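Local structure of protein STN1 (Saccharomyces cerevisiae, 3KEY) at residues A[98-103]-A[140-145]; A[154-159]-A[177-182]. The protein regulates telomere length and end protection and inhibits telomerase loading through its interaction with CDC13, its C-terminal part being two winged helix-turn-helix regions. All blocks are in the same frame, centred on the assembly; numbering follows the deposited sequence.

Contact 1 and contact 2 both belong to the second winged helix-turn-helix domain, with centres about 12 Å apart. Contact 1 pairs two helices through carbon and sulfur atoms alone; four of its five touching residues are buried. Contact 2 pairs the two wing strands and is only partly buried, since one face of the sheet packs inward and the other carries polar and aromatic groups toward the surface. Backbone hydrogen bonds and an amide-carboxylate bond hold it. Helix 132-149 joins the two: Leu143 touches Ile103 in contact 1 and also packs on Trp157, with Leu143 CB 3.7 Å from Trp157 CD2, and on Leu178.

Contact 1. Residues A[98-103]-A[140-145]; sequences YAEKRI and KECLKR
Segments 98-103 and 140-145, parts of helices 90-108 and 132-149, bring Glu100 and Cys142 nearest in backbone terms, their CA atoms 6.2 Å apart, while the local axes approach to 9.5 Å and cross at -52°. Ala99 and Cys142 put small groups, a methyl and a thiol, between the segments at this point. Cys142 SG is held anti to its own carbonyl carbon (chi1 -68°) and reaches Ala99 CB at 3.8 Å; on the Glu100 side it meets the aliphatic CG of that residue at 4.0 Å. Glu100 therefore contributes methylene, not carboxylate, to the interface: its OE2 stays 4.9 Å from NH1 of Arg145, an attraction at most long-range. Ile103 supplies the other half of the contact. With CD1 anti to CA (chi2 165°), the terminal methyl presses on Cys142 CB at 3.5 Å, tighter than usual for two carbons, and on Leu143 CG at 3.7 Å. The Ile103 and Leu143 side chains cross obliquely, and Leu143 CD2 lies 3.9 Å from Ile103 CG1. An alanine at Ile103 would remove CG1, CG2 and CD1 and would probably open a gap beside Cys142 CB and the Leu143 branch. Both segments form part of the helical core of the second winged helix-turn-helix domain. Ala99 and Ile103 also rest on Phe139 of helix 132-149, Leu143 reaches on to Ile159 of strand 154-161, and Glu141 and Arg145 touch helix 6-16 of the first winged helix-turn-helix region.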
loop_
_atom_site.group_PDB
_atom_site.type_symbol
_atom_site.label_atom_id
_atom_site.label_comp_id
_atom_site.label_asym_id
_atom_site.label_seq_id
_atom_site.Cartn_x
_atom_site.Cartn_y
_atom_site.Cartn_z
ATOM N N TYR A 98 8.214 1.142 -9.477
ATOM C CA TYR A 98 9.328 0.232 -9.238
ATOM C C TYR A 98 8.872 -1.244 -9.232
ATOM O O TYR A 98 9.471 -2.091 -9.901
ATOM C CB TYR A 98 9.990 0.597 -7.910
ATOM C CG TYR A 98 11.160 -0.277 -7.512
ATOM C CD1 TYR A 98 10.959 -1.521 -6.907
ATOM C CD2 TYR A 98 12.473 0.156 -7.714
ATOM C CE1 TYR A 98 12.041 -2.311 -6.506
ATOM C CE2 TYR A 98 13.562 -0.621 -7.320
ATOM C CZ TYR A 98 13.341 -1.850 -6.714
ATOM O OH TYR A 98 14.418 -2.605 -6.297
ATOM N N ALA A 99 7.818 -1.548 -8.476
ATOM C CA ALA A 99 7.309 -2.914 -8.404
ATOM C C ALA A 99 6.810 -3.409 -9.770
ATOM O O ALA A 99 7.120 -4.526 -10.179
ATOM C CB ALA A 99 6.188 -3.000 -7.371
ATOM N N GLU A 100 6.034 -2.582 -10.468
ATOM C CA GLU A 100 5.515 -2.956 -11.787
ATOM C C GLU A 100 6.646 -3.315 -12.762
ATOM O O GLU A 100 6.554 -4.302 -13.493
ATOM C CB GLU A 100 4.702 -1.809 -12.385
ATOM C CG GLU A 100 3.308 -1.645 -11.818
ATOM C CD GLU A 100 2.844 -0.200 -11.886
ATOM O OE1 GLU A 100 3.238 0.506 -12.842
ATOM O OE2 GLU A 100 2.084 0.229 -10.989
ATOM N N LYS A 101 7.698 -2.504 -12.774
ATOM C CA LYS A 101 8.837 -2.747 -13.656
ATOM C C LYS A 101 9.575 -4.023 -13.267
ATOM O O LYS A 101 9.960 -4.812 -14.132
ATOM C CB LYS A 101 9.816 -1.569 -13.613
ATOM C CG LYS A 101 9.302 -0.306 -14.295
ATOM C CD LYS A 101 10.260 0.864 -14.064
ATOM C CE LYS A 101 9.757 2.154 -14.707
ATOM N NZ LYS A 101 10.604 3.326 -14.314
ATOM N N ARG A 102 9.781 -4.219 -11.964
ATOM C CA ARG A 102 10.478 -5.409 -11.489
ATOM C C ARG A 102 9.714 -6.665 -11.895
ATOM O O ARG A 102 10.290 -7.598 -12.451
ATOM C CB ARG A 102 10.638 -5.369 -9.965
ATOM C CG ARG A 102 11.217 -6.650 -9.362
ATOM C CD ARG A 102 12.499 -7.042 -10.063
ATOM N NE ARG A 102 13.455 -5.941 -10.043
ATOM C CZ ARG A 102 14.412 -5.790 -9.132
ATOM N NH1 ARG A 102 14.565 -6.679 -8.156
ATOM N NH2 ARG A 102 15.205 -4.728 -9.190
ATOM N N ILE A 103 8.413 -6.678 -11.615
ATOM C CA ILE A 103 7.559 -7.810 -11.944
ATOM C C ILE A 103 7.587 -8.064 -13.456
ATOM O O ILE A 103 7.691 -9.206 -13.912
ATOM C CB ILE A 103 6.105 -7.528 -11.476
ATOM C CG1 ILE A 103 6.028 -7.628 -9.943
ATOM C CG2 ILE A 103 5.129 -8.476 -12.149
ATOM C CD1 ILE A 103 4.744 -7.027 -9.363
ATOM N N LYS A 140 2.092 -7.091 -3.519
ATOM C CA LYS A 140 0.866 -7.887 -3.536
ATOM C C LYS A 140 -0.168 -7.254 -4.480
ATOM O O LYS A 140 -0.777 -7.944 -5.305
ATOM C CB LYS A 140 0.272 -8.012 -2.125
ATOM C CG LYS A 140 0.945 -9.076 -1.261
ATOM C CD LYS A 140 0.301 -9.191 0.121
ATOM C CE LYS A 140 0.884 -10.371 0.906
ATOM N NZ LYS A 140 0.289 -10.467 2.277
ATOM N N GLU A 141 -0.364 -5.943 -4.356
ATOM C CA GLU A 141 -1.312 -5.232 -5.208
ATOM C C GLU A 141 -0.929 -5.295 -6.693
ATOM O O GLU A 141 -1.783 -5.514 -7.552
ATOM C CB GLU A 141 -1.426 -3.770 -4.782
ATOM C CG GLU A 141 -2.719 -3.444 -4.085
ATOM C CD GLU A 141 -3.924 -4.069 -4.782
ATOM O OE1 GLU A 141 -4.179 -3.783 -5.984
ATOM O OE2 GLU A 141 -4.613 -4.857 -4.121
ATOM N N CYS A 142 0.347 -5.083 -6.995
ATOM C CA CYS A 142 0.798 -5.148 -8.381
ATOM C C CYS A 142 0.630 -6.559 -8.936
ATOM O O CYS A 142 0.158 -6.736 -10.056
ATOM C CB CYS A 142 2.259 -4.724 -8.490
ATOM S SG CYS A 142 2.509 -2.986 -8.130
ATOM N N LEU A 143 1.012 -7.562 -8.152
ATOM C CA LEU A 143 0.890 -8.945 -8.602
ATOM C C LEU A 143 -0.572 -9.307 -8.828
ATOM O O LEU A 143 -0.904 -10.022 -9.776
ATOM C CB LEU A 143 1.546 -9.895 -7.587
ATOM C CG LEU A 143 3.083 -9.848 -7.637
ATOM C CD1 LEU A 143 3.707 -10.530 -6.425
ATOM C CD2 LEU A 143 3.547 -10.524 -8.933
ATOM N N LYS A 144 -1.443 -8.795 -7.967
ATOM C CA LYS A 144 -2.878 -9.046 -8.081
ATOM C C LYS A 144 -3.360 -8.485 -9.429
ATOM O O LYS A 144 -4.089 -9.150 -10.172
ATOM C CB LYS A 144 -3.600 -8.367 -6.911
ATOM C CG LYS A 144 -5.096 -8.613 -6.801
ATOM C CD LYS A 144 -5.633 -8.031 -5.474
ATOM C CE LYS A 144 -7.157 -8.147 -5.372
ATOM N NZ LYS A 144 -7.708 -7.709 -4.045
ATOM N N ARG A 145 -2.925 -7.269 -9.753
ATOM C CA ARG A 145 -3.308 -6.638 -11.018
ATOM C C ARG A 145 -2.697 -7.353 -12.217
ATOM O O ARG A 145 -3.347 -7.506 -13.249
ATOM C CB ARG A 145 -2.864 -5.174 -11.052
ATOM C CG ARG A 145 -3.522 -4.309 -10.008
ATOM C CD ARG A 145 -2.984 -2.887 -10.059
ATOM N NE ARG A 145 -3.735 -2.006 -9.172
ATOM C CZ ARG A 145 -3.558 -0.695 -9.102
ATOM N NH1 ARG A 145 -2.648 -0.105 -9.868
ATOM N NH2 ARG A 145 -4.306 0.029 -8.281
#

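Contact 2. Residues A[154-159]-A[177-182]; sequences LKNWWI and HLEYAA
Strands 154-159 and 177-180 run antiparallel, their local axes 4.6 Å apart at closest approach and their directions 158° apart. They form the hairpin of the wing in this winged helix-turn-helix domain. Its register slips by one residue at a classic beta bulge, where Lys155 and Asn156 both face Glu179: Glu179 O accepts from Lys155 N at 2.9 Å and from Asn156 N at 3.3 Å. Beyond the bulge the pairing is regular, with Trp158 and His177 joined by two backbone bonds. On the face shared by Trp157 and Leu178, Trp157 CB lies 4.0 Å from Leu178 CD2. Trp157 CG sits between the backbone N and the carbonyl carbon (chi1 62°), and its indole packs on Lys140 of helix 132-149. Leu178 touches Leu106 of helix 90-108, so this face closes over the helices. The other face carries Asn156, Trp158, His177 and Glu179. Trp158 and His177 cross at about a right angle, with Trp158 CE3 3.8 Å from His177 CB. Glu179 OE1 comes up to the indole edge near the ring plane, 3.6 Å from Trp158 CH2. Lys155 is extended and crosses Glu179 without a direct salt bridge; a water bridges Lys155 NZ and Glu179 OE2. The other carboxylate oxygen has a direct partner, which probably limits rotation of the group: Asn156 lies beside Glu179, pointing the same way, and its ND2 donates to Glu179 OE1 at 2.8 Å, nearly straight at 166° and in the amide plane.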
loop_
_atom_site.group_PDB
_atom_site.type_symbol
_atom_site.label_atom_id
_atom_site.label_comp_id
_atom_site.label_asym_id
_atom_site.label_seq_id
_atom_site.Cartn_x
_atom_site.Cartn_y
_atom_site.Cartn_z
ATOM N N LEU A 154 0.822 -15.032 -16.177
ATOM C CA LEU A 154 0.959 -15.287 -14.739
ATOM C C LEU A 154 -0.181 -16.158 -14.220
ATOM O O LEU A 154 -1.333 -15.726 -14.202
ATOM C CB LEU A 154 0.953 -13.961 -13.963
ATOM C CG LEU A 154 1.875 -13.757 -12.749
ATOM C CD1 LEU A 154 1.225 -12.741 -11.812
ATOM C CD2 LEU A 154 2.131 -15.049 -12.027
ATOM N N LYS A 155 0.145 -17.376 -13.793
ATOM C CA LYS A 155 -0.860 -18.291 -13.259
ATOM C C LYS A 155 -1.081 -18.090 -11.750
ATOM O O LYS A 155 -2.218 -17.981 -11.292
ATOM C CB LYS A 155 -0.436 -19.734 -13.528
ATOM C CG LYS A 155 -1.468 -20.782 -13.131
ATOM C CD LYS A 155 -0.954 -22.184 -13.435
ATOM C CE LYS A 155 -1.947 -23.262 -13.023
ATOM N NZ LYS A 155 -1.343 -24.621 -13.165
ATOM N N ASN A 156 0.011 -18.054 -10.986
ATOM C CA ASN A 156 -0.037 -17.856 -9.524
ATOM C C ASN A 156 1.200 -17.108 -9.028
ATOM O O ASN A 156 2.212 -17.022 -9.731
ATOM C CB ASN A 156 -0.093 -19.199 -8.780
ATOM C CG ASN A 156 -1.456 -19.858 -8.853
ATOM O OD1 ASN A 156 -2.462 -19.277 -8.442
ATOM N ND2 ASN A 156 -1.495 -21.084 -9.373
ATOM N N TRP A 157 1.116 -16.582 -7.809
ATOM C CA TRP A 157 2.234 -15.865 -7.202
ATOM C C TRP A 157 2.191 -15.971 -5.682
ATOM O O TRP A 157 1.131 -16.171 -5.101
ATOM C CB TRP A 157 2.224 -14.375 -7.591
ATOM C CG TRP A 157 1.002 -13.618 -7.145
ATOM C CD1 TRP A 157 -0.130 -13.380 -7.877
ATOM C CD2 TRP A 157 0.774 -13.035 -5.852
ATOM N NE1 TRP A 157 -1.046 -12.687 -7.121
ATOM C CE2 TRP A 157 -0.520 -12.461 -5.878
ATOM C CE3 TRP A 157 1.537 -12.943 -4.677
ATOM C CZ2 TRP A 157 -1.073 -11.804 -4.762
ATOM C CZ3 TRP A 157 0.989 -12.292 -3.569
ATOM C CH2 TRP A 157 -0.307 -11.729 -3.624
ATOM N N TRP A 158 3.354 -15.846 -5.053
ATOM C CA TRP A 158 3.469 -15.879 -3.596
ATOM C C TRP A 158 4.619 -14.948 -3.218
ATOM O O TRP A 158 5.541 -14.732 -4.010
ATOM C CB TRP A 158 3.824 -17.282 -3.086
ATOM C CG TRP A 158 2.846 -18.364 -3.429
ATOM C CD1 TRP A 158 1.873 -18.883 -2.618
ATOM C CD2 TRP A 158 2.778 -19.092 -4.659
ATOM N NE1 TRP A 158 1.206 -19.900 -3.270
ATOM C CE2 TRP A 158 1.742 -20.049 -4.525
ATOM C CE3 TRP A 158 3.491 -19.030 -5.866
ATOM C CZ2 TRP A 158 1.403 -20.941 -5.551
ATOM C CZ3 TRP A 158 3.156 -19.920 -6.891
ATOM C CH2 TRP A 158 2.116 -20.865 -6.722
ATOM N N ILE A 159 4.561 -14.404 -2.010
ATOM C CA ILE A 159 5.625 -13.552 -1.517
ATOM C C ILE A 159 6.080 -14.092 -0.166
ATOM O O ILE A 159 5.266 -14.250 0.746
ATOM C CB ILE A 159 5.162 -12.088 -1.343
ATOM C CG1 ILE A 159 4.777 -11.498 -2.703
ATOM C CG2 ILE A 159 6.279 -11.261 -0.686
ATOM C CD1 ILE A 159 4.352 -10.031 -2.633
ATOM N N HIS A 177 7.707 -15.359 -5.688
ATOM C CA HIS A 177 7.544 -16.652 -6.352
ATOM C C HIS A 177 6.520 -16.452 -7.451
ATOM O O HIS A 177 5.426 -15.944 -7.197
ATOM C CB HIS A 177 7.024 -17.724 -5.388
ATOM C CG HIS A 177 7.990 -18.087 -4.307
ATOM N ND1 HIS A 177 7.985 -17.481 -3.065
ATOM C CD2 HIS A 177 9.011 -18.974 -4.289
ATOM C CE1 HIS A 177 8.962 -17.982 -2.331
ATOM N NE2 HIS A 177 9.600 -18.890 -3.049
ATOM N N LEU A 178 6.871 -16.842 -8.670
ATOM C CA LEU A 178 5.960 -16.694 -9.798
ATOM C C LEU A 178 5.776 -18.036 -10.504
ATOM O O LEU A 178 6.740 -18.767 -10.736
ATOM C CB LEU A 178 6.507 -15.656 -10.793
ATOM C CG LEU A 178 6.862 -14.277 -10.225
ATOM C CD1 LEU A 178 7.522 -13.407 -11.314
ATOM C CD2 LEU A 178 5.602 -13.611 -9.678
ATOM N N GLU A 179 4.528 -18.366 -10.812
ATOM C CA GLU A 179 4.224 -19.599 -11.526
ATOM C C GLU A 179 3.580 -19.143 -12.836
ATOM O O GLU A 179 2.675 -18.305 -12.835
ATOM C CB GLU A 179 3.257 -20.476 -10.728
ATOM C CG GLU A 179 2.772 -21.696 -11.505
ATOM C CD GLU A 179 1.869 -22.614 -10.685
ATOM O OE1 GLU A 179 1.037 -22.103 -9.906
ATOM O OE2 GLU A 179 1.985 -23.847 -10.838
ATOM N N TYR A 180 4.049 -19.694 -13.947
ATOM C CA TYR A 180 3.546 -19.301 -15.257
ATOM C C TYR A 180 2.459 -20.184 -15.864
ATOM O O TYR A 180 2.427 -21.399 -15.651
ATOM C CB TYR A 180 4.728 -19.163 -16.219
ATOM C CG TYR A 180 5.717 -18.119 -15.749
ATOM C CD1 TYR A 180 6.834 -18.472 -14.980
ATOM C CD2 TYR A 180 5.494 -16.769 -16.002
ATOM C CE1 TYR A 180 7.705 -17.492 -14.473
ATOM C CE2 TYR A 180 6.352 -15.785 -15.500
ATOM C CZ TYR A 180 7.451 -16.148 -14.738
ATOM O OH TYR A 180 8.283 -15.164 -14.243
ATOM N N ALA A 181 1.568 -19.553 -16.626
ATOM C CA ALA A 181 0.462 -20.253 -17.272
ATOM C C ALA A 181 0.929 -21.072 -18.472
ATOM O O ALA A 181 2.026 -20.867 -18.996
ATOM C CB ALA A 181 -0.609 -19.251 -17.708
ATOM N N ALA A 182 0.078 -21.997 -18.900
ATOM C CA ALA A 182 0.369 -22.877 -20.028
ATOM C C ALA A 182 0.743 -22.148 -21.327
ATOM O O ALA A 182 1.763 -22.459 -21.940
ATOM C CB ALA A 182 -0.829 -23.802 -20.277
HETATM O O HOH W 1 -0.235 -25.783 -10.313
#